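Local coordinates for probable UTP--glucose-1-phosphate uridylyltransferase YngB (Bacillus subtilis, PDB 7O2N), which catalyses the formation of UDP-glucose and diphosphate from UTP and glucose-1-phosphate, for glycolipid formation and wall teichoic acid glucosylation, at residues 7-12 and 53-58; 26-31 and 59-64; 36-41 and 66-71. All coordinates share one frame; numbering follows the deposited sequence.

Contact 1 (7-12 and 53-58); sequences AVIPAA and ILIITG
Ala-7 to Pro-10 pair with Ile-53 to Ile-56 as adjacent parallel strands, their axes 4.6 Å apart and their directions only 17° from each other. Leu-54 does double duty, giving its N to Ala-7 O at 3.0 Å and receiving Ile-9 N on its own O. Ile-56 repeats this one step on, with its N bonded to Ile-9 O and its O taken by Ala-11 N at 2.8 Å. Between the donors Ile-9 N and Ala-11 N, the N of Pro-10 faces away from strand 53-57, so no N–H is needed there for this pairing.

Apolar side chains lie on both faces of the sheet. On one, Ile-9 CD1 reaches across to Ile-53 CG2 at 3.5 Å, and the short CB of Ala-11 meets Ile-55 CG2 on the strand alongside at 3.8 Å. On the other, Val-8 CG1, anti to its backbone N (chi1 -178°), touches Ile-56 CD1 at 4.0 Å.

The pair forms the ends of a beta-alpha-beta crossover in the Rossmann-like sheet of this GT-A-type transferase. Helix 37-47 lies over the Ile-9 and Ile-53 face, while strands 125-129 and 98-103 flank the pair.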
loop_
_atom_site.group_PDB
_atom_site.type_symbol
_atom_site.label_atom_id
_atom_site.label_comp_id
_atom_site.label_asym_id
_atom_site.label_seq_id
_atom_site.Cartn_x
_atom_site.Cartn_y
_atom_site.Cartn_z
ATOM N N ALA A 7 -0.031 -8.174 -24.941
ATOM C CA ALA A 7 0.600 -7.065 -24.242
ATOM C C ALA A 7 1.713 -7.569 -23.318
ATOM O O ALA A 7 1.670 -8.690 -22.805
ATOM C CB ALA A 7 -0.464 -6.348 -23.461
ATOM N N VAL A 8 2.705 -6.709 -23.078
ATOM C CA VAL A 8 3.844 -7.050 -22.234
ATOM C C VAL A 8 4.004 -6.014 -21.128
ATOM O O VAL A 8 4.289 -4.849 -21.424
ATOM C CB VAL A 8 5.137 -7.079 -23.057
ATOM C CG1 VAL A 8 6.292 -7.487 -22.172
ATOM C CG2 VAL A 8 5.036 -7.984 -24.266
ATOM N N ILE A 9 3.861 -6.441 -19.866
ATOM C CA ILE A 9 4.092 -5.532 -18.746
ATOM C C ILE A 9 5.436 -5.879 -18.110
ATOM O O ILE A 9 5.547 -6.939 -17.495
ATOM C CB ILE A 9 2.966 -5.652 -17.702
ATOM C CG1 ILE A 9 1.581 -5.626 -18.340
ATOM C CG2 ILE A 9 3.105 -4.603 -16.620
ATOM C CD1 ILE A 9 0.476 -5.977 -17.369
ATOM N N PRO A 10 6.484 -5.021 -18.187
ATOM C CA PRO A 10 7.751 -5.323 -17.527
ATOM C C PRO A 10 7.518 -4.962 -16.060
ATOM O O PRO A 10 6.892 -3.952 -15.773
ATOM C CB PRO A 10 8.784 -4.428 -18.229
ATOM C CG PRO A 10 7.988 -3.681 -19.284
ATOM C CD PRO A 10 6.528 -3.719 -18.859
ATOM N N ALA A 11 7.954 -5.833 -15.149
ATOM C CA ALA A 11 7.731 -5.612 -13.731
ATOM C C ALA A 11 8.879 -6.206 -12.918
ATOM O O ALA A 11 8.623 -6.932 -11.963
ATOM C CB ALA A 11 6.428 -6.234 -13.311
ATOM N N ALA A 12 10.128 -5.865 -13.257
ATOM C CA ALA A 12 11.223 -6.485 -12.543
ATOM C C ALA A 12 11.866 -5.510 -11.557
ATOM O O ALA A 12 12.704 -5.931 -10.757
ATOM C CB ALA A 12 12.214 -7.046 -13.517
ATOM N N ILE A 53 -1.482 -11.363 -21.578
ATOM C CA ILE A 53 -0.451 -10.503 -21.022
ATOM C C ILE A 53 0.720 -11.371 -20.551
ATOM O O ILE A 53 0.545 -12.418 -19.907
ATOM C CB ILE A 53 -1.046 -9.688 -19.861
ATOM C CG1 ILE A 53 -2.182 -8.773 -20.330
ATOM C CG2 ILE A 53 0.036 -8.922 -19.121
ATOM C CD1 ILE A 53 -2.966 -8.098 -19.214
ATOM N N LEU A 54 1.931 -10.922 -20.890
ATOM C CA LEU A 54 3.128 -11.511 -20.321
ATOM C C LEU A 54 3.749 -10.497 -19.368
ATOM O O LEU A 54 4.061 -9.371 -19.747
ATOM C CB LEU A 54 4.112 -11.840 -21.442
ATOM C CG LEU A 54 5.472 -12.365 -20.978
ATOM C CD1 LEU A 54 5.345 -13.607 -20.094
ATOM C CD2 LEU A 54 6.348 -12.694 -22.170
ATOM N N ILE A 55 3.909 -10.903 -18.115
ATOM C CA ILE A 55 4.602 -10.072 -17.154
ATOM C C ILE A 55 6.024 -10.598 -17.055
ATOM O O ILE A 55 6.234 -11.789 -16.825
ATOM C CB ILE A 55 3.891 -10.115 -15.791
ATOM C CG1 ILE A 55 2.442 -9.639 -15.905
ATOM C CG2 ILE A 55 4.686 -9.338 -14.754
ATOM C CD1 ILE A 55 1.677 -9.759 -14.631
ATOM N N ILE A 56 6.990 -9.710 -17.301
ATOM C CA ILE A 56 8.388 -10.033 -17.086
ATOM C C ILE A 56 8.618 -9.684 -15.622
ATOM O O ILE A 56 8.648 -8.513 -15.245
ATOM C CB ILE A 56 9.321 -9.226 -18.014
ATOM C CG1 ILE A 56 8.827 -9.041 -19.461
ATOM C CG2 ILE A 56 10.750 -9.725 -17.932
ATOM C CD1 ILE A 56 8.308 -10.259 -20.185
ATOM N N THR A 57 8.682 -10.719 -14.788
ATOM C CA THR A 57 8.771 -10.518 -13.357
ATOM C C THR A 57 10.189 -10.864 -12.910
ATOM O O THR A 57 10.964 -11.398 -13.692
ATOM C CB THR A 57 7.679 -11.339 -12.655
ATOM O OG1 THR A 57 7.767 -11.128 -11.242
ATOM C CG2 THR A 57 7.780 -12.825 -12.925
ATOM N N GLY A 58 10.494 -10.592 -11.642
ATOM C CA GLY A 58 11.758 -10.954 -11.017
ATOM C C GLY A 58 11.559 -11.782 -9.744
ATOM O O GLY A 58 10.529 -12.440 -9.584
#

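Contact 2 (26-31 and 59-64); sequences PKEMLP and RNKRSI
Lys-61, just before helix 62-67, forms a salt bridge with Glu-28 in a short 3-10 turn, part of the loop that follows the first strand of the Rossmann-like fold. In relatives this loop carries the nucleotidyltransferase signature, which closes with a Pro-Lys pair as Pro-26 and Lys-27 do, and probably helps to hold the nucleotide.

Along the lysine, CB and CG lie 4.2 Å from Pro-26 CG, so the apolar stem runs beside a puckered, restricted ring. CD passes Ile-64 CD1, CE is 3.8 Å from Glu-28 OE2, and NZ reaches that oxygen at 2.6 Å, meeting it from above the carboxylate plane. A long chain with a cationic tip suits this span: NZ also donates to Ala-11 O and Gly-13 O, so its hydrogens have acceptors while Glu-28 probably balances the charge. Glu-28, bent at chi2 (-81°), turns its carboxylate toward the lysine while its CG rests 3.7 Å from Ile-64 CD1.

Flexible Met-29 fits over the helix's first turn. Its CG lies 3.4 Å from Ser-63 OG, its SD is 3.9 Å from Ile-64 CG1, and its CE ends 3.7 Å from Ser-63 O.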
loop_
_atom_site.group_PDB
_atom_site.type_symbol
_atom_site.label_atom_id
_atom_site.label_comp_id
_atom_site.label_asym_id
_atom_site.label_seq_id
_atom_site.Cartn_x
_atom_site.Cartn_y
_atom_site.Cartn_z
ATOM N N PRO A 26 6.598 -6.044 -3.694
ATOM C CA PRO A 26 6.798 -5.364 -4.973
ATOM C C PRO A 26 6.118 -4.009 -5.089
ATOM O O PRO A 26 5.018 -3.798 -4.580
ATOM C CB PRO A 26 6.098 -6.277 -5.978
ATOM C CG PRO A 26 5.951 -7.590 -5.232
ATOM C CD PRO A 26 5.707 -7.199 -3.794
ATOM N N LYS A 27 6.793 -3.116 -5.808
ATOM C CA LYS A 27 6.319 -1.788 -6.143
ATOM C C LYS A 27 4.926 -1.882 -6.754
ATOM O O LYS A 27 4.059 -1.091 -6.394
ATOM C CB LYS A 27 7.368 -1.164 -7.072
ATOM C CG LYS A 27 6.987 0.130 -7.773
ATOM C CD LYS A 27 6.983 0.033 -9.295
ATOM C CE LYS A 27 8.377 -0.070 -9.878
ATOM N NZ LYS A 27 8.454 0.601 -11.199
ATOM N N GLU A 28 4.705 -2.885 -7.623
ATOM C CA GLU A 28 3.513 -2.898 -8.454
ATOM C C GLU A 28 2.286 -3.371 -7.681
ATOM O O GLU A 28 1.158 -3.253 -8.179
ATOM C CB GLU A 28 3.707 -3.581 -9.811
ATOM C CG GLU A 28 4.832 -4.593 -9.839
ATOM C CD GLU A 28 6.273 -4.105 -10.001
ATOM O OE1 GLU A 28 6.667 -3.748 -11.138
ATOM O OE2 GLU A 28 7.006 -4.103 -8.997
ATOM N N MET A 29 2.508 -3.859 -6.453
ATOM C CA MET A 29 1.405 -4.304 -5.611
ATOM C C MET A 29 0.973 -3.198 -4.661
ATOM O O MET A 29 0.002 -3.357 -3.954
ATOM C CB MET A 29 1.774 -5.541 -4.784
ATOM C CG MET A 29 1.884 -6.824 -5.575
ATOM S SD MET A 29 0.396 -7.171 -6.556
ATOM C CE MET A 29 -0.694 -7.771 -5.273
ATOM N N LEU A 30 1.701 -2.085 -4.619
ATOM C CA LEU A 30 1.297 -0.986 -3.754
ATOM C C LEU A 30 -0.108 -0.540 -4.134
ATOM O O LEU A 30 -0.492 -0.430 -5.307
ATOM C CB LEU A 30 2.294 0.173 -3.832
ATOM C CG LEU A 30 3.671 -0.118 -3.234
ATOM C CD1 LEU A 30 4.654 0.973 -3.620
ATOM C CD2 LEU A 30 3.576 -0.204 -1.719
ATOM N N PRO A 31 -0.948 -0.326 -3.112
ATOM C CA PRO A 31 -2.353 -0.033 -3.353
ATOM C C PRO A 31 -2.425 1.388 -3.905
ATOM O O PRO A 31 -1.685 2.253 -3.457
ATOM C CB PRO A 31 -2.969 -0.196 -1.955
ATOM C CG PRO A 31 -1.836 0.141 -0.998
ATOM C CD PRO A 31 -0.590 -0.374 -1.688
ATOM N N ARG A 59 12.553 -11.731 -8.841
ATOM C CA ARG A 59 12.558 -12.524 -7.620
ATOM C C ARG A 59 11.614 -11.910 -6.590
ATOM O O ARG A 59 11.444 -10.689 -6.526
ATOM C CB ARG A 59 13.982 -12.619 -7.071
ATOM C CG ARG A 59 14.746 -13.860 -7.522
ATOM C CD ARG A 59 16.271 -13.752 -7.509
ATOM N NE ARG A 59 16.953 -13.703 -8.804
ATOM C CZ ARG A 59 17.055 -12.622 -9.582
ATOM N NH1 ARG A 59 16.512 -11.475 -9.207
ATOM N NH2 ARG A 59 17.692 -12.688 -10.738
ATOM N N ASN A 60 11.018 -12.789 -5.775
ATOM C CA ASN A 60 10.097 -12.438 -4.697
ATOM C C ASN A 60 9.008 -11.497 -5.192
ATOM O O ASN A 60 8.675 -10.545 -4.493
ATOM C CB ASN A 60 10.779 -11.776 -3.495
ATOM C CG ASN A 60 12.183 -12.290 -3.255
ATOM O OD1 ASN A 60 13.131 -11.917 -3.953
ATOM N ND2 ASN A 60 12.328 -13.148 -2.262
ATOM N N LYS A 61 8.462 -11.762 -6.381
ATOM C CA LYS A 61 7.286 -11.025 -6.810
ATOM C C LYS A 61 6.092 -11.967 -6.972
ATOM O O LYS A 61 5.228 -11.718 -7.822
ATOM C CB LYS A 61 7.575 -10.242 -8.092
ATOM C CG LYS A 61 8.697 -9.236 -7.936
ATOM C CD LYS A 61 8.665 -8.173 -8.995
ATOM C CE LYS A 61 9.497 -6.968 -8.609
ATOM N NZ LYS A 61 9.007 -5.761 -9.306
ATOM N N ARG A 62 6.050 -13.020 -6.135
ATOM C CA ARG A 62 5.005 -14.030 -6.173
ATOM C C ARG A 62 3.647 -13.353 -6.016
ATOM O O ARG A 62 2.690 -13.737 -6.679
ATOM C CB ARG A 62 5.208 -15.125 -5.117
ATOM N N SER A 63 3.568 -12.316 -5.175
ATOM C CA SER A 63 2.282 -11.703 -4.893
ATOM C C SER A 63 1.545 -11.221 -6.149
ATOM O O SER A 63 0.310 -11.235 -6.171
ATOM C CB SER A 63 2.376 -10.654 -3.829
ATOM O OG SER A 63 3.243 -9.594 -4.187
ATOM N N ILE A 64 2.273 -10.808 -7.195
ATOM C CA ILE A 64 1.612 -10.384 -8.422
ATOM C C ILE A 64 0.856 -11.573 -9.022
ATOM O O ILE A 64 -0.303 -11.443 -9.401
ATOM C CB ILE A 64 2.605 -9.776 -9.435
ATOM C CG1 ILE A 64 3.218 -8.459 -8.958
ATOM C CG2 ILE A 64 2.007 -9.632 -10.827
ATOM C CD1 ILE A 64 4.623 -8.264 -9.498
#

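Contact 3 (36-41 and 66-71); sequences PAIQYI and DHFDRS
His-67 and Phe-68 reach from the C-terminal end of helix 62-67 to Pro-36, Ile-38 and Gln-39 at the start of helix 37-47. Both helices pack on the same face of the Rossmann-like sheet, and this contact joins them there.

The polar part is one hydrogen bond. His-67 NE2 donates to Gln-39 OE1 at 3.0 Å, nearly straight at 171°, and the oxygen lies almost in the imidazole plane. Gln-39 leaves its helix with CG anti to the backbone N (chi1 -175°) and an extended chain; the two side chains cross at about a right angle, though the amide and ring planes are only 35° apart. An amide suits this buried place because it can accept and donate at once: its NE2 is bonded to Glu-43 one helical turn on, which fixes which end of the amide faces His-67.

A CH-pi contact is the second kind. Pro-36 and His-67 meet tip to tip, with the proline CG over one face of the imidazole, 3.8 Å from the ring centroid. The ring is thus covered on a face by proline while its edge is engaged by glutamine.

Apolar packing is the third. Phe-68 turns its edge to the helix, its CE2 3.6 Å from Ile-38 CG2; the flat ring lets this edge meet both that methyl and the Gln-39 backbone. Ile-93 of helix 84-93 also packs against Gln-39, His-67 and Phe-68.

The second subunit's Pro-20 packs on Pro-36 and Gln-39, and its Lys-23 bonds to His-67 O, so the contact borders the dimer interface.

Within its own segment, His-67 CD2 lies over the centre of one face of the Phe-68 ring, 4.0 Å above its plane, while Phe-68 CZ lies 3.8 Å from Gln-39 CA.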
loop_
_atom_site.group_PDB
_atom_site.type_symbol
_atom_site.label_atom_id
_atom_site.label_comp_id
_atom_site.label_asym_id
_atom_site.label_seq_id
_atom_site.Cartn_x
_atom_site.Cartn_y
_atom_site.Cartn_z
ATOM N N PRO A 36 -4.063 -2.810 -6.197
ATOM C CA PRO A 36 -2.644 -2.807 -6.541
ATOM C C PRO A 36 -2.469 -2.119 -7.891
ATOM O O PRO A 36 -3.280 -2.283 -8.798
ATOM C CB PRO A 36 -2.326 -4.304 -6.630
ATOM C CG PRO A 36 -3.329 -4.915 -5.687
ATOM C CD PRO A 36 -4.596 -4.162 -6.007
ATOM N N ALA A 37 -1.385 -1.347 -7.993
ATOM C CA ALA A 37 -1.136 -0.570 -9.183
ATOM C C ALA A 37 -1.206 -1.506 -10.390
ATOM O O ALA A 37 -1.813 -1.202 -11.414
ATOM C CB ALA A 37 0.191 0.114 -9.027
ATOM N N ILE A 38 -0.609 -2.690 -10.243
ATOM C CA ILE A 38 -0.515 -3.643 -11.340
ATOM C C ILE A 38 -1.922 -3.942 -11.886
ATOM O O ILE A 38 -2.092 -4.185 -13.078
ATOM C CB ILE A 38 0.257 -4.895 -10.860
ATOM C CG1 ILE A 38 1.068 -5.627 -11.934
ATOM C CG2 ILE A 38 -0.615 -5.847 -10.079
ATOM C CD1 ILE A 38 0.723 -5.325 -13.345
ATOM N N GLN A 39 -2.944 -3.874 -11.024
ATOM C CA GLN A 39 -4.273 -4.250 -11.472
ATOM C C GLN A 39 -4.831 -3.188 -12.406
ATOM O O GLN A 39 -5.583 -3.514 -13.324
ATOM C CB GLN A 39 -5.264 -4.435 -10.328
ATOM C CG GLN A 39 -6.627 -4.946 -10.787
ATOM C CD GLN A 39 -7.528 -5.145 -9.591
ATOM O OE1 GLN A 39 -7.105 -5.553 -8.511
ATOM N NE2 GLN A 39 -8.783 -4.779 -9.742
ATOM N N TYR A 40 -4.476 -1.922 -12.152
ATOM C CA TYR A 40 -4.928 -0.850 -13.029
ATOM C C TYR A 40 -4.427 -1.130 -14.445
ATOM O O TYR A 40 -5.164 -0.934 -15.396
ATOM C CB TYR A 40 -4.554 0.539 -12.493
ATOM C CG TYR A 40 -5.296 1.031 -11.269
ATOM C CD1 TYR A 40 -6.476 1.753 -11.373
ATOM C CD2 TYR A 40 -4.790 0.819 -9.999
ATOM C CE1 TYR A 40 -7.155 2.207 -10.256
ATOM C CE2 TYR A 40 -5.436 1.287 -8.871
ATOM C CZ TYR A 40 -6.626 1.977 -8.998
ATOM O OH TYR A 40 -7.257 2.420 -7.869
ATOM N N ILE A 41 -3.186 -1.620 -14.568
ATOM C CA ILE A 41 -2.559 -1.805 -15.865
ATOM C C ILE A 41 -3.247 -2.939 -16.614
ATOM O O ILE A 41 -3.586 -2.781 -17.788
ATOM C CB ILE A 41 -1.057 -2.083 -15.753
ATOM C CG1 ILE A 41 -0.358 -1.089 -14.823
ATOM C CG2 ILE A 41 -0.466 -2.078 -17.146
ATOM C CD1 ILE A 41 1.094 -1.405 -14.548
ATOM N N ASP A 66 -0.097 -14.351 -7.600
ATOM C CA ASP A 66 -1.120 -14.797 -6.688
ATOM C C ASP A 66 -2.347 -13.904 -6.833
ATOM O O ASP A 66 -3.465 -14.397 -6.831
ATOM C CB ASP A 66 -0.576 -14.804 -5.262
ATOM C CG ASP A 66 0.085 -16.116 -4.866
ATOM O OD1 ASP A 66 -0.280 -17.208 -5.442
ATOM O OD2 ASP A 66 0.933 -16.065 -3.952
ATOM N N HIS A 67 -2.129 -12.595 -6.960
ATOM C CA HIS A 67 -3.215 -11.632 -7.026
ATOM C C HIS A 67 -4.191 -12.005 -8.135
ATOM O O HIS A 67 -5.393 -11.875 -7.951
ATOM C CB HIS A 67 -2.688 -10.203 -7.202
ATOM C CG HIS A 67 -3.739 -9.156 -7.048
ATOM N ND1 HIS A 67 -4.184 -8.715 -5.793
ATOM C CD2 HIS A 67 -4.434 -8.460 -7.974
ATOM C CE1 HIS A 67 -5.132 -7.809 -5.968
ATOM N NE2 HIS A 67 -5.308 -7.644 -7.294
ATOM N N PHE A 68 -3.685 -12.488 -9.265
ATOM C CA PHE A 68 -4.544 -12.708 -10.414
ATOM C C PHE A 68 -5.001 -14.170 -10.543
ATOM O O PHE A 68 -5.429 -14.587 -11.614
ATOM C CB PHE A 68 -3.863 -12.183 -11.682
ATOM C CG PHE A 68 -3.663 -10.689 -11.738
ATOM C CD1 PHE A 68 -4.714 -9.824 -12.024
ATOM C CD2 PHE A 68 -2.411 -10.141 -11.509
ATOM C CE1 PHE A 68 -4.501 -8.458 -12.098
ATOM C CE2 PHE A 68 -2.207 -8.768 -11.572
ATOM C CZ PHE A 68 -3.250 -7.929 -11.880
ATOM N N ASP A 69 -4.964 -14.935 -9.450
ATOM C CA ASP A 69 -5.423 -16.315 -9.460
ATOM C C ASP A 69 -6.541 -16.491 -8.426
ATOM O O ASP A 69 -6.896 -15.552 -7.721
ATOM C CB ASP A 69 -4.222 -17.264 -9.293
ATOM C CG ASP A 69 -4.539 -18.745 -9.449
ATOM O OD1 ASP A 69 -5.347 -19.095 -10.351
ATOM O OD2 ASP A 69 -3.973 -19.539 -8.671
ATOM N N ARG A 70 -7.108 -17.698 -8.341
ATOM C CA ARG A 70 -8.104 -17.988 -7.327
ATOM C C ARG A 70 -7.426 -18.143 -5.966
ATOM O O ARG A 70 -6.436 -18.859 -5.837
ATOM C CB ARG A 70 -8.852 -19.275 -7.674
ATOM C CG ARG A 70 -9.664 -19.216 -8.958
ATOM C CD ARG A 70 -10.751 -20.282 -8.939
ATOM N NE ARG A 70 -12.015 -19.734 -8.456
ATOM C CZ ARG A 70 -12.755 -18.857 -9.127
ATOM N NH1 ARG A 70 -12.359 -18.428 -10.316
ATOM N NH2 ARG A 70 -13.882 -18.408 -8.604
ATOM N N SER A 71 -7.967 -17.466 -4.949
ATOM C CA SER A 71 -7.404 -17.527 -3.608
ATOM C C SER A 71 -8.291 -18.371 -2.696
ATOM O O SER A 71 -9.186 -17.836 -2.040
ATOM C CB SER A 71 -7.179 -16.138 -3.036
ATOM O OG SER A 71 -6.760 -15.222 -4.039
#

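Overall arrangement
The three contacts build outward from the sheet. Contact 1 is the strand pair; centres of contacts 2 and 3 lie about 12 and 13 Å from its centre and about 9 Å from each other. Lys-61 of contact 2 reaches back to the first strand, its NZ 2.9 Å from Ala-11 O, beside the loop that in relatives helps to bind the nucleotide. Ile-55 CD1 and Ile-64 CG2, 3.8 Å apart, seat helix 62-67 on the sheet, and Ile-9 packs on Ile-38 and Ile-41 of contact 3. Contacts 2 and 3 share helix 62-67 and are joined by Ile-38 N to Glu-28 O at 2.8 Å; both also border the second subunit.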